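Local coordinates for protein PfVFT1 (Plasmodium falciparum, PDB 5JKQ) that is of unknown function but has the bi-lobed Venus Flytrap architecture of solute-binding proteins and probably binds a small ligand between its lobes, at residues A[176-181]-A[269-274]; A[180-185]-A[238-243]; A[184-189]-A[244-249]; A[206-211]-A[231-236]. The protein carries 3 engineered substitutions. One frame throughout, in Å; residues are numbered along the deposited sequence.

Contact 1. Residues A[176-181]-A[269-274]; sequences KHSNKI and DSFLKT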
loop_
_atom_site.group_PDB
_atom_site.type_symbol
_atom_site.label_atom_id
_atom_site.label_comp_id
_atom_site.label_asym_id
_atom_site.label_seq_id
_atom_site.Cartn_x
_atom_site.Cartn_y
_atom_site.Cartn_z
ATOM N N LYS A 176 -3.126 1.776 4.915
ATOM C CA LYS A 176 -4.235 1.773 3.968
ATOM C C LYS A 176 -4.697 3.189 3.646
ATOM O O LYS A 176 -4.456 4.122 4.414
ATOM C CB LYS A 176 -5.418 0.978 4.530
ATOM C CG LYS A 176 -5.058 -0.376 5.117
ATOM C CD LYS A 176 -6.303 -1.085 5.622
ATOM C CE LYS A 176 -5.960 -2.300 6.470
ATOM N NZ LYS A 176 -6.604 -3.538 5.953
ATOM N N HIS A 177 -5.353 3.341 2.499
ATOM C CA HIS A 177 -6.150 4.530 2.226
ATOM C C HIS A 177 -7.542 4.072 1.810
ATOM O O HIS A 177 -7.715 2.955 1.322
ATOM C CB HIS A 177 -5.497 5.418 1.158
ATOM C CG HIS A 177 -5.639 4.909 -0.244
ATOM N ND1 HIS A 177 -4.625 4.244 -0.900
ATOM C CD2 HIS A 177 -6.661 5.003 -1.129
ATOM C CE1 HIS A 177 -5.022 3.932 -2.121
ATOM N NE2 HIS A 177 -6.254 4.380 -2.285
ATOM N N SER A 178 -8.535 4.926 2.029
ATOM C CA SER A 178 -9.922 4.560 1.773
ATOM C C SER A 178 -10.383 5.020 0.392
ATOM O O SER A 178 -9.720 5.826 -0.260
ATOM C CB SER A 178 -10.831 5.151 2.852
ATOM O OG SER A 178 -12.125 4.578 2.788
ATOM N N ASN A 179 -11.521 4.490 -0.041
ATOM C CA ASN A 179 -12.112 4.847 -1.324
ATOM C C ASN A 179 -13.450 5.552 -1.134
ATOM O O ASN A 179 -14.399 4.971 -0.606
ATOM C CB ASN A 179 -12.290 3.600 -2.192
ATOM C CG ASN A 179 -10.972 2.950 -2.546
ATOM O OD1 ASN A 179 -10.378 3.252 -3.578
ATOM N ND2 ASN A 179 -10.501 2.056 -1.685
ATOM N N LYS A 180 -13.515 6.808 -1.558
ATOM C CA LYS A 180 -14.734 7.590 -1.425
ATOM C C LYS A 180 -15.611 7.416 -2.659
ATOM O O LYS A 180 -15.122 7.107 -3.746
ATOM C CB LYS A 180 -14.401 9.065 -1.200
ATOM C CG LYS A 180 -13.441 9.289 -0.042
ATOM C CD LYS A 180 -13.226 10.764 0.231
ATOM C CE LYS A 180 -12.169 10.983 1.299
ATOM N NZ LYS A 180 -12.512 10.316 2.586
ATOM N N ILE A 181 -16.912 7.598 -2.470
ATOM C CA ILE A 181 -17.882 7.444 -3.546
ATOM C C ILE A 181 -18.650 8.744 -3.712
ATOM O O ILE A 181 -19.337 9.180 -2.789
ATOM C CB ILE A 181 -18.869 6.286 -3.262
ATOM C CG1 ILE A 181 -18.106 4.965 -3.132
ATOM C CG2 ILE A 181 -19.919 6.182 -4.370
ATOM C CD1 ILE A 181 -18.946 3.811 -2.627
ATOM N N ASP A 269 -17.609 8.169 2.561
ATOM C CA ASP A 269 -16.517 7.209 2.648
ATOM C C ASP A 269 -17.077 5.795 2.760
ATOM O O ASP A 269 -17.714 5.448 3.755
ATOM C CB ASP A 269 -15.621 7.531 3.850
ATOM C CG ASP A 269 -14.244 6.894 3.749
ATOM O OD1 ASP A 269 -14.100 5.865 3.054
ATOM O OD2 ASP A 269 -13.302 7.429 4.370
ATOM N N SER A 270 -16.849 4.985 1.730
ATOM C CA SER A 270 -17.315 3.601 1.718
ATOM C C SER A 270 -16.589 2.755 2.756
ATOM O O SER A 270 -17.077 1.698 3.157
ATOM C CB SER A 270 -17.120 2.979 0.335
ATOM O OG SER A 270 -15.741 2.840 0.034
ATOM N N PHE A 271 -15.414 3.228 3.167
ATOM C CA PHE A 271 -14.522 2.501 4.070
ATOM C C PHE A 271 -14.054 1.183 3.455
ATOM O O PHE A 271 -13.559 0.302 4.156
ATOM C CB PHE A 271 -15.202 2.251 5.422
ATOM C CG PHE A 271 -15.520 3.510 6.181
ATOM C CD1 PHE A 271 -14.538 4.456 6.409
ATOM C CD2 PHE A 271 -16.798 3.746 6.662
ATOM C CE1 PHE A 271 -14.819 5.614 7.106
ATOM C CE2 PHE A 271 -17.086 4.906 7.361
ATOM C CZ PHE A 271 -16.092 5.841 7.582
ATOM N N LEU A 272 -14.215 1.057 2.139
ATOM C CA LEU A 272 -13.594 -0.024 1.385
ATOM C C LEU A 272 -12.146 0.371 1.130
ATOM O O LEU A 272 -11.873 1.267 0.330
ATOM C CB LEU A 272 -14.337 -0.278 0.070
ATOM C CG LEU A 272 -15.782 -0.766 0.208
ATOM C CD1 LEU A 272 -16.525 -0.624 -1.114
ATOM C CD2 LEU A 272 -15.827 -2.212 0.698
ATOM N N LYS A 273 -11.222 -0.289 1.819
ATOM C CA LYS A 273 -9.840 0.173 1.870
ATOM C C LYS A 273 -8.950 -0.430 0.792
ATOM O O LYS A 273 -9.205 -1.520 0.283
ATOM C CB LYS A 273 -9.242 -0.134 3.244
ATOM C CG LYS A 273 -10.055 0.405 4.409
ATOM C CD LYS A 273 -10.341 1.888 4.255
ATOM C CE LYS A 273 -11.043 2.454 5.479
ATOM N NZ LYS A 273 -10.085 3.031 6.458
ATOM N N THR A 274 -7.901 0.315 0.457
ATOM C CA THR A 274 -6.840 -0.154 -0.422
ATOM C C THR A 274 -5.564 -0.236 0.405
ATOM O O THR A 274 -5.050 0.783 0.866
ATOM C CB THR A 274 -6.645 0.785 -1.634
ATOM O OG1 THR A 274 -7.852 0.830 -2.407
ATOM C CG2 THR A 274 -5.495 0.314 -2.519
HETATM O O HOH W 1 -7.852 3.049 -4.070
#
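Thr-274 lies over one face of the His-177 ring, with CB 3.9 Å from the ring centroid and 25° off the normal, a CH-pi contact offset toward the rim. Both side chains run the same way from a hydrogen-bonded antiparallel pair, in which Thr-274 N donates to His-177 O at 2.8 Å. His-177 ND1 bonds to His-276 NE2, and His-177 NE2 is hydrogen-bonded to a water at 2.7 Å. The second flat group is the amide of Asn-179. With CG anti to the carbonyl carbon (chi1 -64°), its ND2 donates almost in the amide plane to Leu-272 O at 2.6 Å and to Thr-274 OG1 at 3.0 Å. Its OD1 accepts from the same water at 2.6 Å, and from Asn-214 of helix 212-222. Ser-270 OG donates 2.6 Å to Asn-179 O in the carbonyl plane, and accepts from Leu-272 N in an ST turn. A long salt bridge of 3.5 Å joins Lys-180 NZ to Asp-269 OD2. Donors and acceptors thus fix which end of the buried amide is nitrogen, and side-chain bonds hold strand 265-281 where the main-chain bond from Asn-179 N to Leu-272 O is weak.

Contact 2. Residues A[180-185]-A[238-243]; sequences KIMILK and DLSKSV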
loop_
_atom_site.group_PDB
_atom_site.type_symbol
_atom_site.label_atom_id
_atom_site.label_comp_id
_atom_site.label_asym_id
_atom_site.label_seq_id
_atom_site.Cartn_x
_atom_site.Cartn_y
_atom_site.Cartn_z
ATOM N N LYS A 180 -13.515 6.808 -1.558
ATOM C CA LYS A 180 -14.734 7.590 -1.425
ATOM C C LYS A 180 -15.611 7.416 -2.659
ATOM O O LYS A 180 -15.122 7.107 -3.746
ATOM C CB LYS A 180 -14.401 9.065 -1.200
ATOM C CG LYS A 180 -13.441 9.289 -0.042
ATOM C CD LYS A 180 -13.226 10.764 0.231
ATOM C CE LYS A 180 -12.169 10.983 1.299
ATOM N NZ LYS A 180 -12.512 10.316 2.586
ATOM N N ILE A 181 -16.912 7.598 -2.470
ATOM C CA ILE A 181 -17.882 7.444 -3.546
ATOM C C ILE A 181 -18.650 8.744 -3.712
ATOM O O ILE A 181 -19.337 9.180 -2.789
ATOM C CB ILE A 181 -18.869 6.286 -3.262
ATOM C CG1 ILE A 181 -18.106 4.965 -3.132
ATOM C CG2 ILE A 181 -19.919 6.182 -4.370
ATOM C CD1 ILE A 181 -18.946 3.811 -2.627
HETATM N N MSE A 182 -18.525 9.369 -4.878
HETATM C CA MSE A 182 -19.310 10.560 -5.164
HETATM C C MSE A 182 -20.482 10.213 -6.076
HETATM O O MSE A 182 -20.351 9.430 -7.020
HETATM C CB MSE A 182 -18.445 11.663 -5.776
HETATM C CG MSE A 182 -17.717 11.327 -7.052
HETATM SE SE MSE A 182 -16.835 12.945 -7.721
HETATM C CE MSE A 182 -18.417 13.933 -8.270
ATOM N N ILE A 183 -21.634 10.797 -5.765
ATOM C CA ILE A 183 -22.884 10.465 -6.434
ATOM C C ILE A 183 -23.836 11.657 -6.374
ATOM O O ILE A 183 -23.748 12.486 -5.468
ATOM C CB ILE A 183 -23.546 9.222 -5.784
ATOM C CG1 ILE A 183 -24.809 8.810 -6.549
ATOM C CG2 ILE A 183 -23.853 9.489 -4.309
ATOM C CD1 ILE A 183 -25.396 7.478 -6.102
ATOM N N LEU A 184 -24.735 11.748 -7.348
ATOM C CA LEU A 184 -25.737 12.806 -7.364
ATOM C C LEU A 184 -26.708 12.635 -6.199
ATOM O O LEU A 184 -27.187 11.531 -5.940
ATOM C CB LEU A 184 -26.494 12.803 -8.691
ATOM C CG LEU A 184 -25.655 13.139 -9.923
ATOM C CD1 LEU A 184 -26.362 12.700 -11.194
ATOM C CD2 LEU A 184 -25.357 14.630 -9.964
ATOM N N LYS A 185 -26.991 13.730 -5.500
ATOM C CA LYS A 185 -27.900 13.704 -4.357
ATOM C C LYS A 185 -29.293 13.222 -4.734
ATOM O O LYS A 185 -30.012 12.669 -3.904
ATOM C CB LYS A 185 -28.008 15.095 -3.725
ATOM C CG LYS A 185 -26.928 15.408 -2.708
ATOM C CD LYS A 185 -27.492 16.159 -1.510
ATOM C CE LYS A 185 -26.487 16.223 -0.369
ATOM N NZ LYS A 185 -26.933 17.128 0.720
ATOM N N ASP A 238 -12.152 15.355 -14.541
ATOM C CA ASP A 238 -12.649 14.424 -15.552
ATOM C C ASP A 238 -13.670 13.481 -14.941
ATOM O O ASP A 238 -14.785 13.338 -15.443
ATOM C CB ASP A 238 -11.506 13.607 -16.164
ATOM C CG ASP A 238 -10.503 14.464 -16.907
ATOM O OD1 ASP A 238 -10.871 15.569 -17.354
ATOM O OD2 ASP A 238 -9.343 14.023 -17.052
ATOM N N LEU A 239 -13.262 12.834 -13.853
ATOM C CA LEU A 239 -14.109 11.905 -13.117
ATOM C C LEU A 239 -15.436 12.577 -12.762
ATOM O O LEU A 239 -16.508 12.024 -13.007
ATOM C CB LEU A 239 -13.365 11.425 -11.861
ATOM C CG LEU A 239 -13.913 10.365 -10.893
ATOM C CD1 LEU A 239 -15.123 10.851 -10.100
ATOM C CD2 LEU A 239 -14.220 9.066 -11.620
ATOM N N SER A 240 -15.353 13.789 -12.220
ATOM C CA SER A 240 -16.532 14.507 -11.748
ATOM C C SER A 240 -17.478 14.872 -12.887
ATOM O O SER A 240 -18.698 14.787 -12.740
ATOM C CB SER A 240 -16.118 15.773 -11.001
ATOM O OG SER A 240 -15.399 15.457 -9.821
ATOM N N LYS A 241 -16.909 15.288 -14.013
ATOM C CA LYS A 241 -17.690 15.635 -15.194
ATOM C C LYS A 241 -18.593 14.471 -15.599
ATOM O O LYS A 241 -19.744 14.670 -15.988
ATOM C CB LYS A 241 -16.755 16.018 -16.345
ATOM C CG LYS A 241 -17.448 16.597 -17.568
ATOM C CD LYS A 241 -16.820 17.927 -17.971
ATOM C CE LYS A 241 -17.391 18.459 -19.281
ATOM N NZ LYS A 241 -16.815 17.769 -20.472
ATOM N N SER A 242 -18.068 13.257 -15.477
ATOM C CA SER A 242 -18.784 12.056 -15.893
ATOM C C SER A 242 -19.966 11.740 -14.977
ATOM O O SER A 242 -21.020 11.307 -15.444
ATOM C CB SER A 242 -17.826 10.865 -15.932
ATOM O OG SER A 242 -18.492 9.685 -16.338
ATOM N N VAL A 243 -19.787 11.944 -13.676
ATOM C CA VAL A 243 -20.868 11.734 -12.720
ATOM C C VAL A 243 -21.954 12.793 -12.901
ATOM O O VAL A 243 -23.145 12.487 -12.838
ATOM C CB VAL A 243 -20.347 11.764 -11.265
ATOM C CG1 VAL A 243 -21.501 11.753 -10.258
ATOM C CG2 VAL A 243 -19.421 10.585 -11.021
#
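Met-182, present as selenomethionine, reaches from strand 175-184 to helix 236-244 and meets Leu-239, Ser-240 and, one turn on from Leu-239, Val-243. The side chain leaves the strand toward the helix, and CG sits between the backbone N and the carbonyl carbon (chi1 58°). From there Met-182 CG lies 4.0 Å from Leu-239 CD1. The chain stays extended to the selenium, which touches two residues at once: SE is 3.6 Å from Leu-239 CD1 and equally 3.6 Å from Ser-240 OG. A bend at chi3 (-70°) then carries CE past Ser-240 to a point 4.2 Å from Val-243 CB. Met-182 and Leu-239 slide past one another in opposite directions, with CD1 of Leu-239 beside CG and SE. Ser-240 OG bonds to Tyr-236 O one turn back, which satisfies the hydroxyl facing the selenium. Further along the strand, Leu-184 CD1 lies 3.6 Å from Val-243 O, and its CG is 4.4 Å from Val-243 CG1. The local strand and helix axes pass 9.2 Å apart with their directions 37° apart, the layer arrangement of an alpha/beta lobe. No hydrogen bond crosses this buried interface: its chemistry is apolar, with the selenomethionine chain bridging sheet and helix and the one hydroxyl it meets turned to its own helix.

Contact 3. Residues A[184-189]-A[244-249]; sequences LKEYNI and LSKSHI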
loop_
_atom_site.group_PDB
_atom_site.type_symbol
_atom_site.label_atom_id
_atom_site.label_comp_id
_atom_site.label_asym_id
_atom_site.label_seq_id
_atom_site.Cartn_x
_atom_site.Cartn_y
_atom_site.Cartn_z
ATOM N N LEU A 184 -24.735 11.748 -7.348
ATOM C CA LEU A 184 -25.737 12.806 -7.364
ATOM C C LEU A 184 -26.708 12.635 -6.199
ATOM O O LEU A 184 -27.187 11.531 -5.940
ATOM C CB LEU A 184 -26.494 12.803 -8.691
ATOM C CG LEU A 184 -25.655 13.139 -9.923
ATOM C CD1 LEU A 184 -26.362 12.700 -11.194
ATOM C CD2 LEU A 184 -25.357 14.630 -9.964
ATOM N N LYS A 185 -26.991 13.730 -5.500
ATOM C CA LYS A 185 -27.900 13.704 -4.357
ATOM C C LYS A 185 -29.293 13.222 -4.734
ATOM O O LYS A 185 -30.012 12.669 -3.904
ATOM C CB LYS A 185 -28.008 15.095 -3.725
ATOM C CG LYS A 185 -26.928 15.408 -2.708
ATOM C CD LYS A 185 -27.492 16.159 -1.510
ATOM C CE LYS A 185 -26.487 16.223 -0.369
ATOM N NZ LYS A 185 -26.933 17.128 0.720
ATOM N N GLU A 186 -29.667 13.438 -5.990
ATOM C CA GLU A 186 -31.025 13.169 -6.447
ATOM C C GLU A 186 -31.424 11.701 -6.288
ATOM O O GLU A 186 -32.612 11.385 -6.237
ATOM C CB GLU A 186 -31.174 13.595 -7.910
ATOM C CG GLU A 186 -30.270 12.855 -8.874
ATOM C CD GLU A 186 -30.244 13.494 -10.248
ATOM O OE1 GLU A 186 -29.710 14.617 -10.375
ATOM O OE2 GLU A 186 -30.762 12.875 -11.202
ATOM N N TYR A 187 -30.439 10.811 -6.198
ATOM C CA TYR A 187 -30.713 9.382 -6.062
ATOM C C TYR A 187 -31.036 8.993 -4.622
ATOM O O TYR A 187 -31.462 7.868 -4.362
ATOM C CB TYR A 187 -29.525 8.559 -6.567
ATOM C CG TYR A 187 -29.347 8.622 -8.065
ATOM C CD1 TYR A 187 -30.267 8.026 -8.915
ATOM C CD2 TYR A 187 -28.261 9.272 -8.629
ATOM C CE1 TYR A 187 -30.112 8.080 -10.285
ATOM C CE2 TYR A 187 -28.096 9.330 -9.999
ATOM C CZ TYR A 187 -29.025 8.733 -10.823
ATOM O OH TYR A 187 -28.869 8.786 -12.189
ATOM N N ASN A 188 -30.841 9.927 -3.697
ATOM C CA ASN A 188 -31.143 9.701 -2.286
ATOM C C ASN A 188 -30.282 8.582 -1.698
ATOM O O ASN A 188 -30.714 7.855 -0.804
ATOM C CB ASN A 188 -32.632 9.376 -2.109
ATOM C CG ASN A 188 -33.120 9.598 -0.685
ATOM O OD1 ASN A 188 -32.585 10.431 0.049
ATOM N ND2 ASN A 188 -34.146 8.853 -0.292
ATOM N N ILE A 189 -29.062 8.456 -2.216
ATOM C CA ILE A 189 -28.107 7.451 -1.754
ATOM C C ILE A 189 -26.903 8.134 -1.113
ATOM O O ILE A 189 -26.162 8.850 -1.788
ATOM C CB ILE A 189 -27.630 6.557 -2.918
ATOM C CG1 ILE A 189 -28.819 5.829 -3.546
ATOM C CG2 ILE A 189 -26.594 5.542 -2.440
ATOM C CD1 ILE A 189 -28.501 5.157 -4.866
ATOM N N LEU A 244 -21.537 14.036 -13.125
ATOM C CA LEU A 244 -22.473 15.140 -13.308
ATOM C C LEU A 244 -23.220 15.016 -14.633
ATOM O O LEU A 244 -24.399 15.359 -14.722
ATOM C CB LEU A 244 -21.738 16.482 -13.242
ATOM C CG LEU A 244 -21.153 16.850 -11.877
ATOM C CD1 LEU A 244 -20.204 18.027 -11.999
ATOM C CD2 LEU A 244 -22.257 17.164 -10.882
ATOM N N SER A 245 -22.533 14.518 -15.658
ATOM C CA SER A 245 -23.149 14.305 -16.965
ATOM C C SER A 245 -24.105 13.116 -16.939
ATOM O O SER A 245 -24.781 12.835 -17.929
ATOM C CB SER A 245 -22.082 14.079 -18.036
ATOM O OG SER A 245 -21.490 12.801 -17.892
ATOM N N LYS A 246 -24.133 12.409 -15.812
ATOM C CA LYS A 246 -25.092 11.330 -15.585
ATOM C C LYS A 246 -24.778 10.086 -16.422
ATOM O O LYS A 246 -25.633 9.216 -16.593
ATOM C CB LYS A 246 -26.508 11.827 -15.886
ATOM C CG LYS A 246 -27.577 11.315 -14.945
ATOM C CD LYS A 246 -28.605 12.401 -14.678
ATOM C CE LYS A 246 -29.778 11.879 -13.871
ATOM N NZ LYS A 246 -30.742 12.964 -13.530
ATOM N N SER A 247 -23.551 9.999 -16.928
ATOM C CA SER A 247 -23.129 8.846 -17.721
ATOM C C SER A 247 -22.727 7.674 -16.825
ATOM O O SER A 247 -22.888 6.510 -17.198
ATOM C CB SER A 247 -21.965 9.226 -18.638
ATOM O OG SER A 247 -20.837 9.649 -17.891
ATOM N N HIS A 248 -22.199 7.992 -15.647
ATOM C CA HIS A 248 -21.812 6.984 -14.664
ATOM C C HIS A 248 -22.521 7.247 -13.339
ATOM O O HIS A 248 -22.527 8.375 -12.846
ATOM C CB HIS A 248 -20.295 6.981 -14.467
ATOM C CG HIS A 248 -19.525 6.660 -15.711
ATOM N ND1 HIS A 248 -19.592 7.435 -16.848
ATOM C CD2 HIS A 248 -18.675 5.645 -15.997
ATOM C CE1 HIS A 248 -18.813 6.914 -17.780
ATOM N NE2 HIS A 248 -18.245 5.828 -17.288
ATOM N N ILE A 249 -23.113 6.203 -12.768
ATOM C CA ILE A 249 -23.952 6.350 -11.582
ATOM C C ILE A 249 -23.165 6.866 -10.378
ATOM O O ILE A 249 -23.695 7.626 -9.567
ATOM C CB ILE A 249 -24.636 5.009 -11.213
ATOM C CG1 ILE A 249 -25.659 5.207 -10.087
ATOM C CG2 ILE A 249 -23.600 3.946 -10.835
ATOM C CD1 ILE A 249 -26.850 6.081 -10.470
#
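Lys-246, Leu-184 and Ile-249 bury the most surface here, and Tyr-187 ties the first to the last. Lys-246 has positive phi (72°) in the Schellman motif that ends helix 236-244, and its side chain reaches back to loop 184-189. Its aliphatic part crosses Leu-184 at about a right angle, CD lying 4.2 Å from Leu-184 CD1. Farther out, Lys-246 CE is 3.6 Å from Tyr-187 OH. Lys-246 NZ meets Glu-186 OE2 tip to tip in a salt bridge, although the modelled separation is too short for its exact value to be trusted. The other branch of Leu-184, CD2, lies 4.1 Å from Leu-244 CD2. A chi2 of 65° turns the terminal CD1 of Ile-249 over one face of the Tyr-187 ring. That CH-pi contact measures 3.6 Å from CD1 to the ring centroid, 20° off the normal. Glu-186 CG lies over the opposite face, offset toward the rim, and Tyr-198 of helix 192-201 touches both Tyr-187 and Ile-249. The chemistry grades from apolar to charged: buried leucine and isoleucine lie inside, the tyrosine forms the boundary, and an ion pair of two exposed residues, its exact geometry doubtful, lies at the surface.

Contact 4. Residues A[206-211]-A[231-236]; sequences KIACLT and KSFSSY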
loop_
_atom_site.group_PDB
_atom_site.type_symbol
_atom_site.label_atom_id
_atom_site.label_comp_id
_atom_site.label_asym_id
_atom_site.label_seq_id
_atom_site.Cartn_x
_atom_site.Cartn_y
_atom_site.Cartn_z
ATOM N N LYS A 206 -22.892 1.813 -14.898
ATOM C CA LYS A 206 -21.449 1.861 -15.119
ATOM C C LYS A 206 -20.794 2.733 -14.053
ATOM O O LYS A 206 -21.359 3.745 -13.638
ATOM C CB LYS A 206 -21.138 2.395 -16.519
ATOM C CG LYS A 206 -22.109 1.908 -17.592
ATOM C CD LYS A 206 -21.615 2.212 -19.001
ATOM C CE LYS A 206 -22.590 1.687 -20.052
ATOM N NZ LYS A 206 -22.097 1.878 -21.447
ATOM N N ILE A 207 -19.602 2.333 -13.615
ATOM C CA ILE A 207 -18.904 3.018 -12.531
ATOM C C ILE A 207 -17.618 3.662 -13.033
ATOM O O ILE A 207 -16.808 3.020 -13.703
ATOM C CB ILE A 207 -18.595 2.039 -11.371
ATOM C CG1 ILE A 207 -19.908 1.623 -10.700
ATOM C CG2 ILE A 207 -17.641 2.669 -10.348
ATOM C CD1 ILE A 207 -19.748 0.676 -9.522
ATOM N N ALA A 208 -17.444 4.940 -12.704
ATOM C CA ALA A 208 -16.239 5.678 -13.066
ATOM C C ALA A 208 -15.237 5.662 -11.917
ATOM O O ALA A 208 -15.609 5.817 -10.754
ATOM C CB ALA A 208 -16.585 7.105 -13.444
ATOM N N CYS A 209 -13.964 5.478 -12.254
ATOM C CA CYS A 209 -12.895 5.433 -11.261
ATOM C C CYS A 209 -11.653 6.161 -11.768
ATOM O O CYS A 209 -11.364 6.152 -12.961
ATOM C CB CYS A 209 -12.549 3.983 -10.918
ATOM S SG CYS A 209 -13.944 2.994 -10.327
ATOM N N LEU A 210 -10.920 6.793 -10.860
ATOM C CA LEU A 210 -9.725 7.535 -11.242
ATOM C C LEU A 210 -8.538 6.591 -11.398
ATOM O O LEU A 210 -7.632 6.846 -12.190
ATOM C CB LEU A 210 -9.414 8.622 -10.212
ATOM C CG LEU A 210 -8.180 9.487 -10.483
ATOM C CD1 LEU A 210 -8.247 10.139 -11.858
ATOM C CD2 LEU A 210 -8.034 10.547 -9.406
ATOM N N THR A 211 -8.558 5.499 -10.638
ATOM C CA THR A 211 -7.517 4.480 -10.712
ATOM C C THR A 211 -8.142 3.092 -10.779
ATOM O O THR A 211 -9.323 2.919 -10.477
ATOM C CB THR A 211 -6.569 4.537 -9.498
ATOM O OG1 THR A 211 -7.256 4.073 -8.328
ATOM C CG2 THR A 211 -6.061 5.955 -9.266
ATOM N N LYS A 231 -9.913 3.732 -17.084
ATOM C CA LYS A 231 -8.952 4.177 -18.084
ATOM C C LYS A 231 -9.316 5.546 -18.658
ATOM O O LYS A 231 -8.442 6.293 -19.099
ATOM C CB LYS A 231 -8.856 3.143 -19.207
ATOM C CG LYS A 231 -8.149 1.861 -18.794
ATOM C CD LYS A 231 -8.337 0.751 -19.817
ATOM C CE LYS A 231 -7.641 -0.528 -19.374
ATOM N NZ LYS A 231 -7.731 -1.610 -20.393
ATOM N N SER A 232 -10.601 5.880 -18.634
ATOM C CA SER A 232 -11.087 7.094 -19.286
ATOM C C SER A 232 -10.888 8.365 -18.461
ATOM O O SER A 232 -11.190 9.459 -18.938
ATOM C CB SER A 232 -12.573 6.943 -19.620
ATOM O OG SER A 232 -12.789 5.876 -20.528
ATOM N N PHE A 233 -10.376 8.226 -17.239
ATOM C CA PHE A 233 -10.284 9.355 -16.309
ATOM C C PHE A 233 -8.872 9.549 -15.771
ATOM O O PHE A 233 -8.270 8.623 -15.225
ATOM C CB PHE A 233 -11.263 9.154 -15.154
ATOM C CG PHE A 233 -12.641 8.763 -15.602
ATOM C CD1 PHE A 233 -13.538 9.722 -16.038
ATOM C CD2 PHE A 233 -13.033 7.434 -15.605
ATOM C CE1 PHE A 233 -14.805 9.364 -16.461
ATOM C CE2 PHE A 233 -14.299 7.071 -16.026
ATOM C CZ PHE A 233 -15.186 8.037 -16.454
ATOM N N SER A 234 -8.358 10.767 -15.925
ATOM C CA SER A 234 -6.994 11.104 -15.524
ATOM C C SER A 234 -6.957 12.183 -14.441
ATOM O O SER A 234 -5.881 12.566 -13.980
ATOM C CB SER A 234 -6.191 11.572 -16.740
ATOM O OG SER A 234 -6.215 10.600 -17.771
ATOM N N SER A 235 -8.124 12.678 -14.041
ATOM C CA SER A 235 -8.185 13.720 -13.024
ATOM C C SER A 235 -9.542 13.767 -12.338
ATOM O O SER A 235 -10.525 13.210 -12.827
ATOM C CB SER A 235 -7.875 15.086 -13.642
ATOM O OG SER A 235 -8.895 15.485 -14.541
ATOM N N TYR A 236 -9.577 14.439 -11.192
ATOM C CA TYR A 236 -10.803 14.626 -10.434
ATOM C C TYR A 236 -11.859 15.339 -11.275
ATOM O O TYR A 236 -13.035 14.978 -11.245
ATOM C CB TYR A 236 -10.502 15.415 -9.161
ATOM C CG TYR A 236 -11.713 15.864 -8.380
ATOM C CD1 TYR A 236 -12.542 14.944 -7.753
ATOM C CD2 TYR A 236 -12.011 17.213 -8.244
ATOM C CE1 TYR A 236 -13.644 15.354 -7.027
ATOM C CE2 TYR A 236 -13.109 17.633 -7.517
ATOM C CZ TYR A 236 -13.923 16.699 -6.910
ATOM O OH TYR A 236 -15.016 17.110 -6.186
#
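Cys-209 O is a backbone oxygen met by Phe-233 CD2 at 3.4 Å, and no hydrogen bond crosses between the segments. Phe-233 CB lies 3.7 Å from the same Cys-209 O. One residue back on the strand, Ala-208 CB meets the far end of the ring, 3.4 Å from Phe-233 CZ and at a like distance from CE2. Both approaches are oblique to the ring. Ser-232 CB lies 4.0 Å above one face, and the ring of His-248 packs with Phe-233 edge-to-face. Leu-210, with CG anti to the backbone N (chi1 180°), brings CD1 against a peptide group, 3.5 Å from Ser-234 C and 3.4 Å from Ser-235 N. Each segment also starts a helix: Thr-211 OG1 caps Asn-214 N, and Ser-235 OG caps Asp-238 N. Cys-209 itself points away from Phe-233 to its disulfide with Cys-215, which links the strand end to the first turn of helix 212-222. Strand 206-209, that helix and the parallel neighbouring strand 227-229 make up a beta-alpha-beta crossover, and the contact joins its first strand to the loop leaving its second.

Contacts 1, 2 and 4 reach the same mixed sheet and contact 3 adjoins it, so all four probably belong to one lobe. Contacts 1 and 2, centres about 15 Å apart, use overlapping parts of strand 175-184, and contact 3 takes up the chain where that strand ends. Contacts 2 and 3 lie about 7 Å apart between centres and touch through a probable hydrogen bond of 2.8 Å between Ser-242 OG and Ser-247 OG. Contact 4 is about 10 Å from contact 2, centre to centre, and packs on the same helix, Ser-242 CB lying 3.4 Å from Phe-233 CE1. Ile-249 N, 3.1 Å from Lys-206 O, joins contacts 3 and 4. Contacts 1, 4, 2 and 3 lie about 13, 20, 24 and 30 Å from the chain centre.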